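Local coordinates for protein ricin B-related lectin (Polyporus squamosus, PDB 5MUA) that binds galactose through a ricin-type beta-trefoil lectin domain, which is joined to a calcium-dependent, papain-like protease domain, at residues B[23-28]-B[44-49]; B[19-24]-B[69-74]. All coordinates share one frame; numbering follows the deposited sequence.

Contact 1 (B[23-28]-B[44-49])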
ATOM      1  N   LEU B  23     -19.503  -8.972 -21.616  1.00 13.84           N
ATOM      2  CA  LEU B  23     -20.805  -9.033 -20.985  1.00 14.42           C
ATOM      3  C   LEU B  23     -21.458  -7.662 -20.969  1.00 15.56           C
ATOM      4  O   LEU B  23     -20.849  -6.679 -20.596  1.00 15.00           O
ATOM      5  CB  LEU B  23     -20.693  -9.616 -19.603  1.00 14.96           C
ATOM      6  CG  LEU B  23     -22.028  -9.952 -18.997  1.00 14.83           C
ATOM      7  CD1 LEU B  23     -22.609 -11.243 -19.605  1.00 15.60           C
ATOM      8  CD2 LEU B  23     -21.801 -10.209 -17.492  1.00 14.70           C
ATOM      9  N   SER B  24     -22.702  -7.616 -21.414  1.00 14.72           N
ATOM     10  CA  SER B  24     -23.537  -6.455 -21.369  1.00 15.73           C
ATOM     11  C   SER B  24     -23.637  -5.916 -19.982  1.00 15.44           C
ATOM     12  O   SER B  24     -23.668  -6.700 -19.035  1.00 15.66           O
ATOM     13  CB  SER B  24     -24.967  -6.746 -21.840  1.00 16.22           C
ATOM     14  OG  SER B  24     -25.698  -5.514 -21.867  1.00 18.47           O
ATOM     15  N   GLU B  25     -23.678  -4.588 -19.859  1.00 16.14           N
ATOM     16  CA  GLU B  25     -23.966  -3.985 -18.533  1.00 16.35           C
ATOM     17  C   GLU B  25     -25.459  -3.778 -18.213  1.00 16.94           C
ATOM     18  O   GLU B  25     -25.819  -3.387 -17.081  1.00 17.92           O
ATOM     19  CB  GLU B  25     -23.210  -2.662 -18.377  1.00 18.54           C
ATOM     20  CG  GLU B  25     -21.712  -2.747 -18.446  1.00 19.99           C
ATOM     21  CD  GLU B  25     -21.118  -1.403 -18.129  1.00 22.43           C
ATOM     22  OE1 GLU B  25     -21.143  -0.571 -19.044  1.00 27.76           O
ATOM     23  OE2 GLU B  25     -20.723  -1.182 -16.967  1.00 21.95           O
ATOM     24  N   ASP B  26     -26.334  -4.073 -19.192  1.00 15.29           N
ATOM     25  CA  ASP B  26     -27.758  -3.900 -19.037  1.00 15.47           C
ATOM     26  C   ASP B  26     -28.451  -5.210 -18.741  1.00 16.38           C
ATOM     27  O   ASP B  26     -28.155  -6.281 -19.370  1.00 19.31           O
ATOM     28  CB  ASP B  26     -28.367  -3.317 -20.293  1.00 15.38           C
ATOM     29  CG  ASP B  26     -28.016  -1.842 -20.483  1.00 17.39           C
ATOM     30  OD1 ASP B  26     -27.933  -1.112 -19.466  1.00 17.10           O
ATOM     31  OD2 ASP B  26     -27.858  -1.472 -21.639  1.00 13.65           O
ATOM     32  N   SER B  27     -29.299  -5.151 -17.752  1.00 15.16           N
ATOM     33  CA  SER B  27     -30.141  -6.323 -17.388  1.00 15.32           C
ATOM     34  C   SER B  27     -31.378  -5.751 -16.766  1.00 14.22           C
ATOM     35  O   SER B  27     -31.482  -4.544 -16.630  1.00 17.72           O
ATOM     36  CB  SER B  27     -29.378  -7.262 -16.456  1.00 16.34           C
ATOM     37  OG  SER B  27     -28.977  -6.585 -15.291  1.00 18.43           O
ATOM     38  N   SER B  28     -32.297  -6.566 -16.311  1.00 13.21           N
ATOM     39  CA  SER B  28     -33.481  -6.068 -15.586  1.00 13.58           C
ATOM     40  C   SER B  28     -33.981  -7.231 -14.730  1.00 14.55           C
ATOM     41  O   SER B  28     -33.418  -8.312 -14.773  1.00 14.69           O
ATOM     42  CB  SER B  28     -34.599  -5.671 -16.579  1.00 14.12           C
ATOM     43  OG  SER B  28     -35.115  -6.862 -17.119  1.00 15.10           O
ATOM     44  N   PRO B  44     -12.863  -2.447 -22.613  1.00 14.18           N
ATOM     45  CA  PRO B  44     -13.676  -2.352 -21.367  1.00 14.87           C
ATOM     46  C   PRO B  44     -13.442  -3.618 -20.526  1.00 14.49           C
ATOM     47  O   PRO B  44     -13.263  -4.703 -21.056  1.00 13.65           O
ATOM     48  CB  PRO B  44     -15.121  -2.275 -21.874  1.00 14.34           C
ATOM     49  CG  PRO B  44     -15.035  -2.967 -23.148  1.00 14.81           C
ATOM     50  CD  PRO B  44     -13.735  -2.667 -23.781  1.00 14.55           C
ATOM     51  N   LEU B  45     -13.406  -3.451 -19.214  1.00 13.42           N
ATOM     52  CA  LEU B  45     -12.962  -4.524 -18.349  1.00 13.13           C
ATOM     53  C   LEU B  45     -13.870  -5.792 -18.457  1.00 12.96           C
ATOM     54  O   LEU B  45     -13.433  -6.863 -18.123  1.00 13.18           O
ATOM     55  CB  LEU B  45     -12.916  -4.040 -16.890  1.00 13.59           C
ATOM     56  CG  LEU B  45     -11.992  -2.881 -16.554  1.00 12.67           C
ATOM     57  CD1 LEU B  45     -12.081  -2.498 -15.074  1.00 12.55           C
ATOM     58  CD2 LEU B  45     -10.599  -3.396 -16.832  1.00 12.44           C
ATOM     59  N   ASN B  46     -15.133  -5.603 -18.867  1.00 13.35           N
ATOM     60  CA  ASN B  46     -16.068  -6.688 -19.076  1.00 13.37           C
ATOM     61  C   ASN B  46     -15.789  -7.547 -20.316  1.00 11.98           C
ATOM     62  O   ASN B  46     -16.597  -8.446 -20.628  1.00 12.78           O
ATOM     63  CB  ASN B  46     -17.525  -6.195 -18.994  1.00 14.25           C
ATOM     64  CG  ASN B  46     -17.834  -5.157 -20.031  1.00 15.97           C
ATOM     65  OD1 ASN B  46     -17.142  -4.990 -21.023  1.00 18.09           O
ATOM     66  ND2 ASN B  46     -18.878  -4.405 -19.772  1.00 19.93           N
ATOM     67  N   ASN B  47     -14.670  -7.305 -20.983  1.00 11.72           N
ATOM     68  CA  ASN B  47     -14.152  -8.243 -21.992  1.00 12.21           C
ATOM     69  C   ASN B  47     -13.230  -9.312 -21.436  1.00 11.77           C
ATOM     70  O   ASN B  47     -12.645 -10.101 -22.193  1.00 12.70           O
ATOM     71  CB  ASN B  47     -13.547  -7.514 -23.181  1.00 11.64           C
ATOM     72  CG  ASN B  47     -12.225  -6.836 -22.838  1.00 12.39           C
ATOM     73  OD1 ASN B  47     -11.653  -7.095 -21.733  1.00 12.47           O
ATOM     74  ND2 ASN B  47     -11.729  -5.968 -23.768  1.00 12.82           N
ATOM     75  N   LEU B  48     -13.031  -9.323 -20.122  1.00 11.28           N
ATOM     76  CA  LEU B  48     -12.073 -10.233 -19.524  1.00 11.13           C
ATOM     77  C   LEU B  48     -12.766 -11.443 -18.978  1.00 11.21           C
ATOM     78  O   LEU B  48     -13.686 -11.313 -18.192  1.00 11.63           O
ATOM     79  CB  LEU B  48     -11.312  -9.540 -18.406  1.00 11.49           C
ATOM     80  CG  LEU B  48     -10.518  -8.313 -18.889  1.00 12.39           C
ATOM     81  CD1 LEU B  48     -10.086  -7.446 -17.690  1.00 12.66           C
ATOM     82  CD2 LEU B  48      -9.291  -8.740 -19.726  1.00 13.32           C
ATOM     83  N   TRP B  49     -12.250 -12.625 -19.323  1.00 11.04           N
ATOM     84  CA  TRP B  49     -12.873 -13.875 -18.894  1.00 10.77           C
ATOM     85  C   TRP B  49     -11.936 -14.741 -18.079  1.00 11.13           C
ATOM     86  O   TRP B  49     -10.818 -15.106 -18.526  1.00 12.04           O
ATOM     87  CB  TRP B  49     -13.382 -14.665 -20.102  1.00 10.18           C
ATOM     88  CG  TRP B  49     -14.409 -13.880 -20.854  1.00 10.69           C
ATOM     89  CD1 TRP B  49     -14.171 -13.060 -21.928  1.00 10.96           C
ATOM     90  CD2 TRP B  49     -15.829 -13.719 -20.558  1.00 10.61           C
ATOM     91  NE1 TRP B  49     -15.320 -12.481 -22.330  1.00 10.01           N
ATOM     92  CE2 TRP B  49     -16.355 -12.861 -21.532  1.00 10.43           C
ATOM     93  CE3 TRP B  49     -16.697 -14.272 -19.613  1.00 10.53           C
ATOM     94  CZ2 TRP B  49     -17.724 -12.497 -21.577  1.00 11.05           C
ATOM     95  CZ3 TRP B  49     -18.070 -13.931 -19.646  1.00 10.88           C
ATOM     96  CH2 TRP B  49     -18.566 -13.041 -20.634  1.00 11.25           C
TER
HETATM   97  O   HOH W   1     -20.623  -5.998 -17.613  1.00 16.50           O

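Contact 2 (B[19-24]-B[69-74]). With GAL (beta-D-galactopyranose), chain J.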
ATOM      1  N   THR B  19     -13.178  -8.665 -33.134  1.00 14.98           N
ATOM      2  CA  THR B  19     -14.404  -8.932 -32.409  1.00 16.21           C
ATOM      3  C   THR B  19     -14.122  -9.934 -31.296  1.00 15.75           C
ATOM      4  O   THR B  19     -13.573 -11.008 -31.539  1.00 18.18           O
ATOM      5  CB  THR B  19     -15.460  -9.531 -33.402  1.00 16.09           C
ATOM      6  OG1 THR B  19     -15.665  -8.576 -34.450  1.00 18.73           O
ATOM      7  CG2 THR B  19     -16.776  -9.757 -32.772  1.00 15.88           C
ATOM      8  N   ARG B  20     -14.470  -9.549 -30.086  1.00 14.41           N
ATOM      9  CA  ARG B  20     -14.353 -10.457 -28.940  1.00 14.44           C
ATOM     10  C   ARG B  20     -15.559 -10.378 -28.006  1.00 14.04           C
ATOM     11  O   ARG B  20     -16.426  -9.505 -28.140  1.00 16.14           O
ATOM     12  CB  ARG B  20     -13.023 -10.243 -28.245  1.00 15.03           C
ATOM     13  CG  ARG B  20     -12.908  -8.862 -27.663  1.00 15.38           C
ATOM     14  CD  ARG B  20     -11.453  -8.598 -27.363  1.00 17.12           C
ATOM     15  NE  ARG B  20     -11.209  -7.229 -27.027  1.00 18.44           N
ATOM     16  CZ  ARG B  20     -10.004  -6.694 -26.918  1.00 17.02           C
ATOM     17  NH1 ARG B  20      -8.931  -7.385 -27.170  1.00 18.06           N
ATOM     18  NH2 ARG B  20      -9.892  -5.435 -26.578  1.00 17.78           N
ATOM     19  N   LEU B  21     -15.621 -11.333 -27.075  1.00 13.26           N
ATOM     20  CA  LEU B  21     -16.749 -11.474 -26.237  1.00 12.54           C
ATOM     21  C   LEU B  21     -16.663 -10.537 -25.051  1.00 12.62           C
ATOM     22  O   LEU B  21     -15.601 -10.333 -24.474  1.00 14.87           O
ATOM     23  CB  LEU B  21     -16.840 -12.881 -25.773  1.00 11.82           C
ATOM     24  CG  LEU B  21     -17.169 -13.891 -26.890  1.00 13.37           C
ATOM     25  CD1 LEU B  21     -17.392 -15.220 -26.186  1.00 12.88           C
ATOM     26  CD2 LEU B  21     -18.428 -13.507 -27.690  1.00 14.62           C
ATOM     27  N   ALA B  22     -17.797 -10.004 -24.677  1.00 12.38           N
ATOM     28  CA  ALA B  22     -17.903  -9.184 -23.459  1.00 11.99           C
ATOM     29  C   ALA B  22     -19.293  -9.439 -22.842  1.00 12.66           C
ATOM     30  O   ALA B  22     -20.153 -10.083 -23.442  1.00 14.09           O
ATOM     31  CB  ALA B  22     -17.697  -7.703 -23.797  1.00 12.00           C
ATOM     32  N   LEU B  23     -19.503  -8.972 -21.616  1.00 13.84           N
ATOM     33  CA  LEU B  23     -20.805  -9.033 -20.985  1.00 14.42           C
ATOM     34  C   LEU B  23     -21.458  -7.662 -20.969  1.00 15.56           C
ATOM     35  O   LEU B  23     -20.849  -6.679 -20.596  1.00 15.00           O
ATOM     36  CB  LEU B  23     -20.693  -9.616 -19.603  1.00 14.96           C
ATOM     37  CG  LEU B  23     -22.028  -9.952 -18.997  1.00 14.83           C
ATOM     38  CD1 LEU B  23     -22.609 -11.243 -19.605  1.00 15.60           C
ATOM     39  CD2 LEU B  23     -21.801 -10.209 -17.492  1.00 14.70           C
ATOM     40  N   SER B  24     -22.702  -7.616 -21.414  1.00 14.72           N
ATOM     41  CA  SER B  24     -23.537  -6.455 -21.369  1.00 15.73           C
ATOM     42  C   SER B  24     -23.637  -5.916 -19.982  1.00 15.44           C
ATOM     43  O   SER B  24     -23.668  -6.700 -19.035  1.00 15.66           O
ATOM     44  CB  SER B  24     -24.967  -6.746 -21.840  1.00 16.22           C
ATOM     45  OG  SER B  24     -25.698  -5.514 -21.867  1.00 18.47           O
ATOM     46  N   SER B  69     -20.497 -12.483 -13.049  1.00 14.09           N
ATOM     47  CA  SER B  69     -21.498 -13.372 -13.665  1.00 14.24           C
ATOM     48  C   SER B  69     -20.748 -14.511 -14.424  1.00 12.80           C
ATOM     49  O   SER B  69     -19.656 -14.343 -14.971  1.00 14.09           O
ATOM     50  CB  SER B  69     -22.281 -12.583 -14.750  1.00 14.72           C
ATOM     51  OG  SER B  69     -22.903 -11.459 -14.256  1.00 22.58           O
ATOM     52  N   TYR B  70     -21.394 -15.654 -14.476  1.00 10.99           N
ATOM     53  CA  TYR B  70     -20.920 -16.822 -15.205  1.00 11.18           C
ATOM     54  C   TYR B  70     -21.596 -16.930 -16.572  1.00 10.70           C
ATOM     55  O   TYR B  70     -22.814 -16.815 -16.689  1.00 11.26           O
ATOM     56  CB  TYR B  70     -21.198 -18.095 -14.392  1.00 11.20           C
ATOM     57  CG  TYR B  70     -20.269 -18.188 -13.182  1.00 11.34           C
ATOM     58  CD1 TYR B  70     -20.473 -17.407 -12.040  1.00 11.30           C
ATOM     59  CD2 TYR B  70     -19.134 -19.011 -13.207  1.00 12.58           C
ATOM     60  CE1 TYR B  70     -19.604 -17.442 -10.978  1.00 10.81           C
ATOM     61  CE2 TYR B  70     -18.310 -19.130 -12.107  1.00 12.74           C
ATOM     62  CZ  TYR B  70     -18.537 -18.326 -11.002  1.00 11.61           C
ATOM     63  OH  TYR B  70     -17.656 -18.365  -9.990  1.00 12.67           O
ATOM     64  N   MET B  71     -20.802 -17.238 -17.575  1.00 10.82           N
ATOM     65  CA  MET B  71     -21.319 -17.533 -18.947  1.00 10.79           C
ATOM     66  C   MET B  71     -22.238 -18.753 -18.822  1.00 10.94           C
ATOM     67  O   MET B  71     -21.858 -19.800 -18.262  1.00 10.27           O
ATOM     68  CB  MET B  71     -20.216 -17.824 -19.880  1.00 11.17           C
ATOM     69  CG  MET B  71     -20.670 -17.969 -21.320  1.00 10.89           C
ATOM     70  SD  MET B  71     -19.222 -18.390 -22.411  0.75 12.40           S
ATOM     71  CE  MET B  71     -18.488 -16.795 -22.782  0.75 12.73           C
ATOM     72  N   ASP B  72     -23.464 -18.598 -19.302  1.00 11.39           N
ATOM     73  CA  ASP B  72     -24.536 -19.533 -18.969  1.00 11.17           C
ATOM     74  C   ASP B  72     -25.402 -19.708 -20.244  1.00 12.25           C
ATOM     75  O   ASP B  72     -25.723 -18.737 -20.945  1.00 11.12           O
ATOM     76  CB  ASP B  72     -25.300 -18.908 -17.769  1.00 11.11           C
ATOM     77  CG  ASP B  72     -26.665 -19.618 -17.414  1.00 11.93           C
ATOM     78  OD1 ASP B  72     -27.568 -19.697 -18.302  1.00 11.55           O
ATOM     79  OD2 ASP B  72     -26.829 -19.910 -16.204  1.00 11.85           O
ATOM     80  N   LEU B  73     -25.749 -20.960 -20.541  1.00 11.44           N
ATOM     81  CA  LEU B  73     -26.602 -21.253 -21.692  1.00 12.09           C
ATOM     82  C   LEU B  73     -28.067 -21.201 -21.166  1.00 12.88           C
ATOM     83  O   LEU B  73     -28.477 -22.048 -20.336  1.00 11.50           O
ATOM     84  CB  LEU B  73     -26.265 -22.618 -22.274  1.00 11.85           C
ATOM     85  CG  LEU B  73     -27.080 -22.991 -23.508  1.00 13.51           C
ATOM     86  CD1 LEU B  73     -26.860 -22.036 -24.696  1.00 15.09           C
ATOM     87  CD2 LEU B  73     -26.615 -24.350 -23.943  1.00 14.67           C
ATOM     88  N   ALA B  74     -28.784 -20.164 -21.563  1.00 12.25           N
ATOM     89  CA  ALA B  74     -30.069 -19.795 -20.979  1.00 12.89           C
ATOM     90  C   ALA B  74     -31.037 -20.933 -20.948  1.00 13.69           C
ATOM     91  O   ALA B  74     -31.282 -21.634 -21.964  1.00 13.16           O
ATOM     92  CB  ALA B  74     -30.701 -18.584 -21.736  1.00 13.04           C
TER
HETATM   93  C1  GAL J 301     -32.593 -21.196 -15.703  1.00 20.65           C
HETATM   94  C2  GAL J 301     -31.172 -21.733 -15.541  1.00 19.11           C
HETATM   95  C3  GAL J 301     -30.125 -20.663 -15.302  1.00 17.16           C
HETATM   96  C4  GAL J 301     -30.301 -19.556 -16.352  1.00 17.50           C
HETATM   97  C5  GAL J 301     -31.778 -19.083 -16.408  1.00 20.12           C
HETATM   98  C6  GAL J 301     -32.063 -18.089 -17.513  1.00 22.85           C
HETATM   99  O1  GAL J 301     -33.349 -22.278 -16.164  1.00 22.11           O
HETATM  100  O2  GAL J 301     -31.160 -22.629 -14.416  1.00 19.75           O
HETATM  101  O3  GAL J 301     -28.832 -21.322 -15.333  1.00 17.01           O
HETATM  102  O4  GAL J 301     -29.897 -20.135 -17.620  1.00 14.69           O
HETATM  103  O5  GAL J 301     -32.661 -20.190 -16.658  1.00 20.40           O
HETATM  104  O6  GAL J 301     -33.403 -17.646 -17.379  1.00 27.41           O

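Contact 1 (B[23-28]-B[44-49])
Leu23 and Asn46 meet backbone to backbone where strand 19-23 ends beside the 3-10 turn 45-47: Leu23 N donates to Asn46 O at 3.1 Å, with an angle of 151° at the hydrogen. This is a closure inside a beta-trefoil lectin fold, and the turn and the strand after it carry Asn47, Leu48 and Trp49, which probably take the place of the Gln-X-Trp signature of ricin-type repeats. The donor lies tilted from the plane of the carbonyl, whose oxygen also accepts from Asn64 ND2, so two N-H groups grip this one atom. The Asn46 side chain extends the contact toward the loop. With CG lying between the backbone N and the carbonyl carbon (chi1 61°), the amide is brought up against the carbonyl oxygen of Leu23. Asn46 ND2 comes within 3.1 Å of Leu23 O, but the angle is too poor for a hydrogen bond. The amide nitrogen finds a partner in a water instead, at 3.2 Å from ND2 to the water oxygen, and that water donates weakly to Ser24 O. Glu25 crosses the amide at about a right angle, its CG methylene 3.5 Å from Asn46 ND2 and its carboxylate plane turned 80° from the amide. Here, then, the exposed acid meets the amide with its methylene rather than with its carboxylate oxygens. At the other end of the turn, the indole of Trp49 reaches the end of the strand obliquely: CZ2 stands 3.9 Å from Leu23 N, and CH2 approaches Leu23 CB at 4.2 Å. A bond from Trp49 NE1 to Leu21 O helps to fix the rotation of the ring. Just beyond the strand the loop begins with an ST turn, in which Asp26 N donates to Ser24 OG at 3.1 Å.

Contact 2 (B[19-24]-B[69-74])
Two torsion patterns bring Leu21 and Met71 together: Leu21 CG stands anti to its carbonyl carbon (chi1 -68°), while the Met71 chain runs extended to SD and then bends at chi3 (-84°), turning CE toward Leu21. The two side chains cross at about a right angle, with Leu21 CD1 and Met71 CE 3.9 Å apart. Met71 is modelled in two conformers, so this methyl contact describes one of them. In the second touch, Leu23 CD2 rests alongside Ser69, 3.6 Å from OG and 3.7 Å from CB. No hydrogen bond links the segments; their contact is van der Waals packing behind a beta-trefoil sugar site. On the same strand as Met71, Asp72 grips galactose with both carboxylate oxygens, OD1 accepting from O4 in a very short bond of 2.5 Å and OD2 from O3 at 2.6 Å. Gln95 NE2 also bonds Asp72 OD2, steadying the carboxylate, and His76, Gly75 and Asn94 also hydrogen-bond the sugar. Strand 19-23 pairs antiparallel with 35-39, whereas 70-73 pairs antiparallel with 82-87, and Met71 also touches Val62 of strand 59-64 and Ile84 of strand 82-87.

Followed from the N terminus, the chain enters both contacts at nearly the same place, since 19-24 and 23-28 overlap at Leu23 and Ser24. It then passes through the hairpin partner strand 35-39 and returns at 44-49, where contact 1 closes the shorter loop. Strands 49-53 and 59-64 follow before 69-74 arrives and contact 2 closes the longer one, so contact 1 nests within contact 2. Leu23 serves both, offering its backbone N to the first and its CD2 methyl to the second. Together they tie the two-stranded hairpin 19-23/35-39 to the start of strand 49-53 and to strand 70-73, outermost in its four-stranded sheet within the chain, which carries the galactose-binding aspartate.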